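Local coordinates for protein SAM dependent methyltransferase (PDB 3DH0) that binds S-adenosylmethionine in a Rossmann-like domain and probably transfers its methyl group to an acceptor substrate, at residues S10-L15 with E72-Y77; G49-Y54 with F111-F116; E91-K94 with I100-P103. All blocks are in the same frame, centred on the assembly; numbering follows the deposited sequence.

Contact 1 (S10-L15 with E72-Y77). With SAM (S-adenosylmethionine), chain C.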
loop_
_atom_site.group_PDB
_atom_site.type_symbol
_atom_site.label_atom_id
_atom_site.label_comp_id
_atom_site.label_asym_id
_atom_site.label_seq_id
_atom_site.Cartn_x
_atom_site.Cartn_y
_atom_site.Cartn_z
ATOM N N SER A 10 8.001 -9.104 15.296
ATOM C CA SER A 10 8.541 -10.461 15.416
ATOM C C SER A 10 7.789 -11.499 14.579
ATOM O O SER A 10 8.177 -12.665 14.529
ATOM C CB SER A 10 8.586 -10.904 16.885
ATOM O OG SER A 10 7.290 -11.179 17.383
ATOM N N LYS A 11 6.719 -11.063 13.920
ATOM C CA LYS A 11 5.917 -11.942 13.076
ATOM C C LYS A 11 6.152 -11.631 11.603
ATOM O O LYS A 11 5.475 -12.173 10.734
ATOM C CB LYS A 11 4.426 -11.749 13.370
ATOM C CG LYS A 11 3.916 -12.301 14.686
ATOM C CD LYS A 11 2.425 -12.017 14.817
ATOM C CE LYS A 11 1.767 -12.895 15.875
ATOM N NZ LYS A 11 2.372 -12.710 17.215
ATOM N N ILE A 12 7.114 -10.759 11.324
ATOM C CA ILE A 12 7.405 -10.335 9.957
ATOM C C ILE A 12 7.496 -11.411 8.874
ATOM O O ILE A 12 7.189 -11.147 7.712
ATOM C CB ILE A 12 8.699 -9.501 9.894
ATOM C CG1 ILE A 12 8.731 -8.719 8.581
ATOM C CG2 ILE A 12 9.920 -10.411 9.980
ATOM C CD1 ILE A 12 9.680 -7.564 8.596
ATOM N N LYS A 13 7.914 -12.614 9.242
ATOM C CA LYS A 13 8.036 -13.687 8.270
ATOM C C LYS A 13 6.667 -14.029 7.705
ATOM O O LYS A 13 6.554 -14.643 6.645
ATOM C CB LYS A 13 8.658 -14.916 8.926
ATOM C CG LYS A 13 9.884 -15.433 8.219
ATOM C CD LYS A 13 10.992 -14.416 8.224
ATOM C CE LYS A 13 12.084 -14.819 7.246
ATOM N NZ LYS A 13 11.561 -14.954 5.854
ATOM N N LYS A 14 5.622 -13.637 8.427
ATOM C CA LYS A 14 4.261 -13.884 7.981
ATOM C C LYS A 14 3.946 -12.948 6.823
ATOM O O LYS A 14 3.001 -13.166 6.070
ATOM C CB LYS A 14 3.270 -13.639 9.115
ATOM C CG LYS A 14 2.893 -14.855 9.934
ATOM C CD LYS A 14 1.809 -14.467 10.944
ATOM C CE LYS A 14 1.309 -15.658 11.772
ATOM N NZ LYS A 14 0.595 -15.273 13.051
ATOM N N LEU A 15 4.739 -11.895 6.691
ATOM C CA LEU A 15 4.542 -10.941 5.617
ATOM C C LEU A 15 5.415 -11.310 4.411
ATOM O O LEU A 15 5.141 -10.911 3.286
ATOM C CB LEU A 15 4.886 -9.539 6.112
ATOM C CG LEU A 15 4.086 -9.027 7.319
ATOM C CD1 LEU A 15 4.695 -7.716 7.842
ATOM C CD2 LEU A 15 2.619 -8.850 6.925
ATOM N N GLU A 72 10.953 0.730 12.323
ATOM C CA GLU A 72 12.346 0.610 11.944
ATOM C C GLU A 72 12.739 -0.810 11.546
ATOM O O GLU A 72 13.492 -1.003 10.585
ATOM C CB GLU A 72 13.236 1.106 13.095
ATOM C CG GLU A 72 14.728 1.159 12.740
ATOM C CD GLU A 72 15.620 1.680 13.856
ATOM O OE1 GLU A 72 15.340 2.769 14.407
ATOM O OE2 GLU A 72 16.621 1.004 14.167
ATOM N N GLU A 73 12.236 -1.804 12.276
ATOM C CA GLU A 73 12.566 -3.185 11.963
ATOM C C GLU A 73 12.050 -3.577 10.591
ATOM O O GLU A 73 12.718 -4.299 9.857
ATOM C CB GLU A 73 12.034 -4.151 13.031
ATOM C CG GLU A 73 10.753 -3.759 13.737
ATOM C CD GLU A 73 10.981 -2.712 14.817
ATOM O OE1 GLU A 73 12.033 -2.787 15.488
ATOM O OE2 GLU A 73 10.113 -1.829 15.005
ATOM N N MET A 74 10.865 -3.096 10.241
ATOM C CA MET A 74 10.301 -3.392 8.938
ATOM C C MET A 74 11.099 -2.666 7.861
ATOM O O MET A 74 11.306 -3.181 6.760
ATOM C CB MET A 74 8.831 -2.977 8.873
ATOM C CG MET A 74 7.857 -4.073 9.261
ATOM S SD MET A 74 7.878 -4.508 10.991
ATOM C CE MET A 74 6.213 -4.917 11.236
ATOM N N VAL A 75 11.566 -1.470 8.179
ATOM C CA VAL A 75 12.343 -0.711 7.218
ATOM C C VAL A 75 13.644 -1.437 6.866
ATOM O O VAL A 75 13.964 -1.631 5.694
ATOM C CB VAL A 75 12.666 0.698 7.760
ATOM C CG1 VAL A 75 13.532 1.449 6.776
ATOM C CG2 VAL A 75 11.377 1.462 8.030
ATOM N N ASN A 76 14.390 -1.861 7.874
ATOM C CA ASN A 76 15.646 -2.530 7.591
ATOM C C ASN A 76 15.488 -3.894 6.936
ATOM O O ASN A 76 16.346 -4.328 6.182
ATOM C CB ASN A 76 16.496 -2.614 8.860
ATOM C CG ASN A 76 16.941 -1.237 9.359
ATOM O OD1 ASN A 76 17.430 -0.406 8.584
ATOM N ND2 ASN A 76 16.772 -0.994 10.656
ATOM N N TYR A 77 14.377 -4.559 7.206
ATOM C CA TYR A 77 14.128 -5.863 6.624
ATOM C C TYR A 77 13.850 -5.698 5.134
ATOM O O TYR A 77 14.406 -6.424 4.305
ATOM C CB TYR A 77 12.925 -6.516 7.295
ATOM C CG TYR A 77 12.700 -7.942 6.867
ATOM C CD1 TYR A 77 13.243 -9.004 7.592
ATOM C CD2 TYR A 77 11.936 -8.238 5.736
ATOM C CE1 TYR A 77 13.025 -10.319 7.205
ATOM C CE2 TYR A 77 11.718 -9.551 5.345
ATOM C CZ TYR A 77 12.262 -10.582 6.083
ATOM O OH TYR A 77 12.034 -11.875 5.698
HETATM N N SAM C . 1.794 -4.493 2.969
HETATM C CA SAM C . 2.747 -5.507 3.516
HETATM C C SAM C . 2.786 -6.729 2.629
HETATM O O SAM C . 2.070 -6.753 1.627
HETATM O OXT SAM C . 3.578 -7.654 3.003
HETATM C CB SAM C . 2.319 -5.909 4.924
HETATM C CG SAM C . 1.963 -4.698 5.686
HETATM S SD SAM C . 1.401 -4.821 7.406
HETATM C CE SAM C . -0.225 -5.559 7.234
HETATM C "C5'" SAM C . 1.125 -3.150 7.761
HETATM C "C4'" SAM C . 2.366 -2.308 7.973
HETATM O "O4'" SAM C . 1.871 -0.988 8.167
HETATM C "C3'" SAM C . 3.078 -2.596 9.309
HETATM O "O3'" SAM C . 4.351 -3.194 8.933
HETATM C "C2'" SAM C . 3.345 -1.246 9.946
HETATM O "O2'" SAM C . 4.616 -0.986 10.501
HETATM C "C1'" SAM C . 2.838 -0.281 8.828
HETATM N N9 SAM C . 2.204 0.954 9.247
HETATM C C8 SAM C . 1.254 1.189 10.220
HETATM N N7 SAM C . 0.903 2.433 10.302
HETATM C C5 SAM C . 1.665 3.073 9.326
HETATM C C6 SAM C . 1.748 4.430 8.899
HETATM N N6 SAM C . 1.005 5.404 9.468
HETATM N N1 SAM C . 2.626 4.745 7.870
HETATM C C2 SAM C . 3.353 3.738 7.329
HETATM N N3 SAM C . 3.346 2.441 7.655
HETATM C C4 SAM C . 2.473 2.171 8.665
#
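The phenol ring of Y77 meets I12 at one face and K13 at its edge. CD1 of I12 sits over that face, 3.9 Å from the ring centroid and 28° off the ring normal, a CH-pi contact. The atom behind it, I12 CG1, also lies above the ring centre. The extended isoleucine chain brings this about: CG1 is anti to the backbone N (chi1 -162°), and CD1 continues outward toward the helix. The same methyl touches the side chain of M74, with I12 CD1 4.0 Å from M74 CG. At the ring edge K13 crosses Y77 at about a right angle. Its chain leaves the backbone on the far side and bends back at chi2 and chi4. K13 CE then lies near the ring plane, and K13 NZ donates a hydrogen bond of 3.1 Å to Y77 OH. The stronger partner of this hydroxyl is the carboxylate of D16, which also forms a long, weak ion pair with K13. Segment 72-77 opens helix 72-85, the crossover helix between parallel strands 64-69 and 90-94 of the Rossmann-like sheet. A phenylalanine in place of Y77 would probably keep the I12 packing but leave K13 and D16 without the hydroxyl that joins them. On the inner side the contact borders the cofactor. M74 CE lies 3.4 Å from O3' of S-adenosylmethionine. M74 also packs on D69, whose carboxylate hydrogen-bonds the cofactor. L15 comes from the N-terminal segment and lays its CD2 3.6 Å from the cofactor's CB. Its backbone is tied into the turn by L15 N to I12 O, 2.8 Å.

Contact 2 (G49-Y54 with F111-F116). With SAM (S-adenosylmethionine), chain C.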
loop_
_atom_site.group_PDB
_atom_site.type_symbol
_atom_site.label_atom_id
_atom_site.label_comp_id
_atom_site.label_asym_id
_atom_site.label_seq_id
_atom_site.Cartn_x
_atom_site.Cartn_y
_atom_site.Cartn_z
ATOM N N GLY A 49 8.334 -5.896 2.593
ATOM C CA GLY A 49 8.670 -5.520 1.235
ATOM C C GLY A 49 8.247 -6.609 0.274
ATOM O O GLY A 49 8.833 -6.764 -0.796
ATOM N N PHE A 50 7.219 -7.361 0.667
ATOM C CA PHE A 50 6.701 -8.472 -0.119
ATOM C C PHE A 50 6.307 -8.098 -1.537
ATOM O O PHE A 50 6.800 -8.691 -2.484
ATOM C CB PHE A 50 5.508 -9.110 0.585
ATOM C CG PHE A 50 4.969 -10.309 -0.128
ATOM C CD1 PHE A 50 5.715 -11.483 -0.202
ATOM C CD2 PHE A 50 3.734 -10.258 -0.768
ATOM C CE1 PHE A 50 5.239 -12.595 -0.907
ATOM C CE2 PHE A 50 3.244 -11.363 -1.479
ATOM C CZ PHE A 50 4.000 -12.534 -1.548
ATOM N N TYR A 51 5.417 -7.124 -1.686
ATOM C CA TYR A 51 4.984 -6.688 -3.009
ATOM C C TYR A 51 5.979 -5.786 -3.749
ATOM O O TYR A 51 5.738 -5.400 -4.880
ATOM C CB TYR A 51 3.640 -5.975 -2.902
ATOM C CG TYR A 51 2.519 -6.877 -2.469
ATOM C CD1 TYR A 51 2.074 -7.907 -3.291
ATOM C CD2 TYR A 51 1.916 -6.725 -1.230
ATOM C CE1 TYR A 51 1.060 -8.762 -2.885
ATOM C CE2 TYR A 51 0.894 -7.586 -0.817
ATOM C CZ TYR A 51 0.479 -8.594 -1.651
ATOM O OH TYR A 51 -0.505 -9.451 -1.263
ATOM N N LEU A 52 7.102 -5.467 -3.120
ATOM C CA LEU A 52 8.097 -4.598 -3.742
ATOM C C LEU A 52 8.670 -5.107 -5.065
ATOM O O LEU A 52 8.875 -4.332 -6.002
ATOM C CB LEU A 52 9.229 -4.287 -2.746
ATOM C CG LEU A 52 8.913 -3.228 -1.666
ATOM C CD1 LEU A 52 10.137 -2.970 -0.785
ATOM C CD2 LEU A 52 8.466 -1.937 -2.332
ATOM N N PRO A 53 8.955 -6.411 -5.161
ATOM C CA PRO A 53 9.494 -6.907 -6.433
ATOM C C PRO A 53 8.532 -6.623 -7.588
ATOM O O PRO A 53 8.939 -6.469 -8.737
ATOM C CB PRO A 53 9.644 -8.403 -6.171
ATOM C CG PRO A 53 10.014 -8.434 -4.725
ATOM C CD PRO A 53 9.056 -7.441 -4.111
ATOM N N TYR A 54 7.251 -6.550 -7.255
ATOM C CA TYR A 54 6.203 -6.312 -8.228
ATOM C C TYR A 54 6.156 -4.882 -8.681
ATOM O O TYR A 54 6.325 -4.594 -9.851
ATOM C CB TYR A 54 4.870 -6.734 -7.627
ATOM C CG TYR A 54 4.862 -8.201 -7.312
ATOM C CD1 TYR A 54 4.732 -9.140 -8.332
ATOM C CD2 TYR A 54 5.101 -8.661 -6.013
ATOM C CE1 TYR A 54 4.849 -10.491 -8.084
ATOM C CE2 TYR A 54 5.225 -10.027 -5.753
ATOM C CZ TYR A 54 5.098 -10.934 -6.807
ATOM O OH TYR A 54 5.258 -12.281 -6.594
ATOM N N PHE A 111 -0.059 2.961 -3.302
ATOM C CA PHE A 111 -0.504 1.598 -3.054
ATOM C C PHE A 111 -0.504 1.325 -1.560
ATOM O O PHE A 111 0.533 1.427 -0.901
ATOM C CB PHE A 111 0.448 0.641 -3.766
ATOM C CG PHE A 111 0.169 -0.800 -3.527
ATOM C CD1 PHE A 111 -1.052 -1.357 -3.880
ATOM C CD2 PHE A 111 1.160 -1.624 -3.001
ATOM C CE1 PHE A 111 -1.287 -2.716 -3.725
ATOM C CE2 PHE A 111 0.948 -2.980 -2.837
ATOM C CZ PHE A 111 -0.282 -3.534 -3.202
ATOM N N MET A 112 -1.667 0.989 -1.023
ATOM C CA MET A 112 -1.782 0.705 0.398
ATOM C C MET A 112 -2.308 -0.719 0.600
ATOM O O MET A 112 -3.514 -0.939 0.624
ATOM C CB MET A 112 -2.719 1.725 1.040
ATOM C CG MET A 112 -2.216 2.260 2.362
ATOM S SD MET A 112 -3.317 3.460 3.104
ATOM C CE MET A 112 -3.312 4.725 1.908
ATOM N N ALA A 113 -1.406 -1.685 0.742
ATOM C CA ALA A 113 -1.817 -3.079 0.915
ATOM C C ALA A 113 -1.892 -3.567 2.359
ATOM O O ALA A 113 -0.875 -3.757 3.018
ATOM C CB ALA A 113 -0.904 -3.995 0.108
ATOM N N PHE A 114 -3.116 -3.794 2.824
ATOM C CA PHE A 114 -3.382 -4.263 4.182
ATOM C C PHE A 114 -2.842 -3.348 5.275
ATOM O O PHE A 114 -2.546 -3.804 6.380
ATOM C CB PHE A 114 -2.804 -5.667 4.392
ATOM C CG PHE A 114 -3.311 -6.680 3.413
ATOM C CD1 PHE A 114 -2.500 -7.121 2.367
ATOM C CD2 PHE A 114 -4.604 -7.188 3.528
ATOM C CE1 PHE A 114 -2.961 -8.048 1.457
ATOM C CE2 PHE A 114 -5.080 -8.117 2.625
ATOM C CZ PHE A 114 -4.257 -8.555 1.581
ATOM N N THR A 115 -2.729 -2.062 4.988
ATOM C CA THR A 115 -2.205 -1.163 5.990
ATOM C C THR A 115 -3.179 -0.067 6.432
ATOM O O THR A 115 -2.995 0.537 7.488
ATOM C CB THR A 115 -0.830 -0.562 5.507
ATOM O OG1 THR A 115 -0.489 0.611 6.266
ATOM C CG2 THR A 115 -0.893 -0.217 4.044
ATOM N N PHE A 116 -4.229 0.176 5.658
ATOM C CA PHE A 116 -5.179 1.224 6.011
ATOM C C PHE A 116 -5.793 1.072 7.404
ATOM O O PHE A 116 -5.839 2.029 8.175
ATOM C CB PHE A 116 -6.295 1.292 4.986
ATOM C CG PHE A 116 -7.140 2.526 5.095
ATOM C CD1 PHE A 116 -6.676 3.748 4.615
ATOM C CD2 PHE A 116 -8.396 2.470 5.682
ATOM C CE1 PHE A 116 -7.454 4.900 4.718
ATOM C CE2 PHE A 116 -9.183 3.607 5.793
ATOM C CZ PHE A 116 -8.712 4.830 5.310
HETATM N N SAM C . 1.794 -4.493 2.969
HETATM C CA SAM C . 2.747 -5.507 3.516
HETATM C C SAM C . 2.786 -6.729 2.629
HETATM O O SAM C . 2.070 -6.753 1.627
HETATM O OXT SAM C . 3.578 -7.654 3.003
HETATM C CB SAM C . 2.319 -5.909 4.924
HETATM C CG SAM C . 1.963 -4.698 5.686
HETATM S SD SAM C . 1.401 -4.821 7.406
HETATM C CE SAM C . -0.225 -5.559 7.234
HETATM C "C5'" SAM C . 1.125 -3.150 7.761
HETATM C "C4'" SAM C . 2.366 -2.308 7.973
HETATM O "O4'" SAM C . 1.871 -0.988 8.167
HETATM C "C3'" SAM C . 3.078 -2.596 9.309
HETATM O "O3'" SAM C . 4.351 -3.194 8.933
HETATM C "C2'" SAM C . 3.345 -1.246 9.946
HETATM O "O2'" SAM C . 4.616 -0.986 10.501
HETATM C "C1'" SAM C . 2.838 -0.281 8.828
HETATM N N9 SAM C . 2.204 0.954 9.247
HETATM C C8 SAM C . 1.254 1.189 10.220
HETATM N N7 SAM C . 0.903 2.433 10.302
HETATM C C5 SAM C . 1.665 3.073 9.326
HETATM C C6 SAM C . 1.748 4.430 8.899
HETATM N N6 SAM C . 1.005 5.404 9.468
HETATM N N1 SAM C . 2.626 4.745 7.870
HETATM C C2 SAM C . 3.353 3.738 7.329
HETATM N N3 SAM C . 3.346 2.441 7.655
HETATM C C4 SAM C . 2.473 2.171 8.665
#
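The carbonyl oxygen of A113, whose CB packs against Y51, accepts a hydrogen bond of 2.8 Å from the amino N of S-adenosylmethionine. Two residues on, T115 OG1 gives a weak bond of 3.4 Å to the ribose O4' of the cofactor. Y51 carries the packing between the segments. The edge of F111 turns toward the face of Y51 in an offset edge-to-face pair, with centroids 5.9 Å apart and planes at 88°. F111 CE2 also lies 4.0 Å from Y51 CB. Farther along the tyrosine, Y51 CE2 is 4.1 Å from A113 CB. At its end Y51 OH lies in the plane of the F114 ring at the edge, 3.9 Å from F114 CE1. With CG anti to the carbonyl carbon (chi1 -66°), the Y51 ring reaches across to the strand end. The site is that of a class I methyltransferase: segment 49-54 leaves the glycine-rich turn after strand 40-43, and G45 O also binds the cofactor. Y51, just before helix 52-59, rests on F24 and on P26 of helix 26-33. Strand 107-113 runs between strands 40-43 and 137-144.

Contact 3 (E91-K94 with I100-P103)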
loop_
_atom_site.group_PDB
_atom_site.type_symbol
_atom_site.label_atom_id
_atom_site.label_comp_id
_atom_site.label_asym_id
_atom_site.label_seq_id
_atom_site.Cartn_x
_atom_site.Cartn_y
_atom_site.Cartn_z
ATOM N N GLU A 91 13.476 2.821 -3.219
ATOM C CA GLU A 91 14.024 3.612 -2.138
ATOM C C GLU A 91 13.198 3.329 -0.865
ATOM O O GLU A 91 12.028 3.686 -0.776
ATOM C CB GLU A 91 13.963 5.089 -2.546
ATOM C CG GLU A 91 14.968 5.990 -1.882
ATOM C CD GLU A 91 16.405 5.663 -2.240
ATOM O OE1 GLU A 91 16.803 5.821 -3.407
ATOM O OE2 GLU A 91 17.151 5.250 -1.344
ATOM N N VAL A 92 13.814 2.659 0.104
ATOM C CA VAL A 92 13.148 2.317 1.365
ATOM C C VAL A 92 13.363 3.391 2.426
ATOM O O VAL A 92 14.494 3.705 2.771
ATOM C CB VAL A 92 13.663 0.976 1.920
ATOM C CG1 VAL A 92 12.902 0.613 3.183
ATOM C CG2 VAL A 92 13.517 -0.110 0.865
ATOM N N LEU A 93 12.273 3.938 2.954
ATOM C CA LEU A 93 12.368 5.006 3.943
ATOM C C LEU A 93 11.625 4.792 5.271
ATOM O O LEU A 93 10.594 4.119 5.339
ATOM C CB LEU A 93 11.881 6.321 3.314
ATOM C CG LEU A 93 12.479 6.795 1.980
ATOM C CD1 LEU A 93 11.791 8.071 1.526
ATOM C CD2 LEU A 93 13.963 7.029 2.126
ATOM N N LYS A 94 12.175 5.401 6.321
ATOM C CA LYS A 94 11.612 5.358 7.666
ATOM C C LYS A 94 10.538 6.440 7.789
ATOM O O LYS A 94 10.831 7.633 7.736
ATOM C CB LYS A 94 12.719 5.588 8.690
ATOM C CG LYS A 94 12.234 5.750 10.110
ATOM C CD LYS A 94 11.584 4.497 10.621
ATOM C CE LYS A 94 11.013 4.720 12.008
ATOM N NZ LYS A 94 9.908 5.736 12.037
ATOM N N ILE A 100 5.093 11.981 5.797
ATOM C CA ILE A 100 5.843 11.253 4.780
ATOM C C ILE A 100 7.049 12.115 4.408
ATOM O O ILE A 100 6.911 13.268 4.027
ATOM C CB ILE A 100 4.957 10.974 3.547
ATOM C CG1 ILE A 100 3.700 10.222 3.991
ATOM C CG2 ILE A 100 5.723 10.149 2.520
ATOM C CD1 ILE A 100 2.557 10.275 3.017
ATOM N N PRO A 101 8.256 11.557 4.519
ATOM C CA PRO A 101 9.497 12.270 4.208
ATOM C C PRO A 101 9.730 12.622 2.745
ATOM O O PRO A 101 10.858 12.594 2.270
ATOM C CB PRO A 101 10.562 11.330 4.750
ATOM C CG PRO A 101 9.967 9.992 4.473
ATOM C CD PRO A 101 8.533 10.160 4.898
ATOM N N LEU A 102 8.672 12.985 2.041
ATOM C CA LEU A 102 8.786 13.321 0.633
ATOM C C LEU A 102 8.301 14.730 0.323
ATOM O O LEU A 102 7.495 15.294 1.064
ATOM C CB LEU A 102 7.964 12.327 -0.187
ATOM C CG LEU A 102 8.606 11.125 -0.881
ATOM C CD1 LEU A 102 9.686 10.489 -0.061
ATOM C CD2 LEU A 102 7.502 10.146 -1.163
ATOM N N PRO A 103 8.816 15.335 -0.764
ATOM C CA PRO A 103 8.360 16.687 -1.113
ATOM C C PRO A 103 7.009 16.629 -1.831
ATOM O O PRO A 103 6.631 15.593 -2.365
ATOM C CB PRO A 103 9.480 17.223 -2.009
ATOM C CG PRO A 103 10.089 15.992 -2.599
ATOM C CD PRO A 103 10.095 15.028 -1.431
#
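L93 meets P101 and L102 in two different ways. Against P101 the leucine runs past in the opposite direction, side by side. Against L102 the two side chains cross at a slant. One methyl, L93 CD1, serves both. It is 4.0 Å from P101 CG and 3.6 Å from L102 CD1. The L93 chain starts beside the backbone N (chi1 -52°) and then runs out straight toward the loop, which sets CD1 against both partners. L102 does not start toward the strand, but its end comes nearer to it. The proline offers the outer corner of its ring, the CG atom. This atom also lies 4.1 Å from K94 O, so the ring bridges a side chain and the next residue's backbone. All of these are van der Waals contacts, and no hydrogen bond links the two segments. Strand 90-94 is the outermost strand on its side of the mixed sheet, in the order 3-2-1-4-5-7-6 of class I methyltransferases. After it the chain must pass strands 64-69 and 40-43 to enter strand 107-113. Segment 100-103 belongs to that connection, and L93 is where it lies against the edge strand. V92, the residue before L93, packs on helix 72-85, while L93 meets the loop. L93 and L102 both touch Y66 of strand 64-69. L102 also reaches V132 of helix 122-132, and its carbonyl oxygen accepts a hydrogen bond from R131. K94 starts away from the loop, and its NZ bonds to V70 O.

How the contacts relate
From the N terminus, segment 10-15 comes first and segment 49-54 follows. Contact 1 then closes its loop at 72-77, while contact 2 is still open. The two therefore cross, and they touch where L15 O meets F50 CB; both border S-adenosylmethionine. After helix 72-85 the chain forms strand 90-94, and contact 3 opens and closes a short loop at 100-103. It is nested inside the loop that contact 2 closes at 111-116. Contacts 1 and 3 stand in series and touch where V75 packs on V92, L93 and K94. The three contacts tie, respectively, the N-terminal segment to a crossover helix, the glycine-rich turn to the central strand, and the sheet edge to its connection.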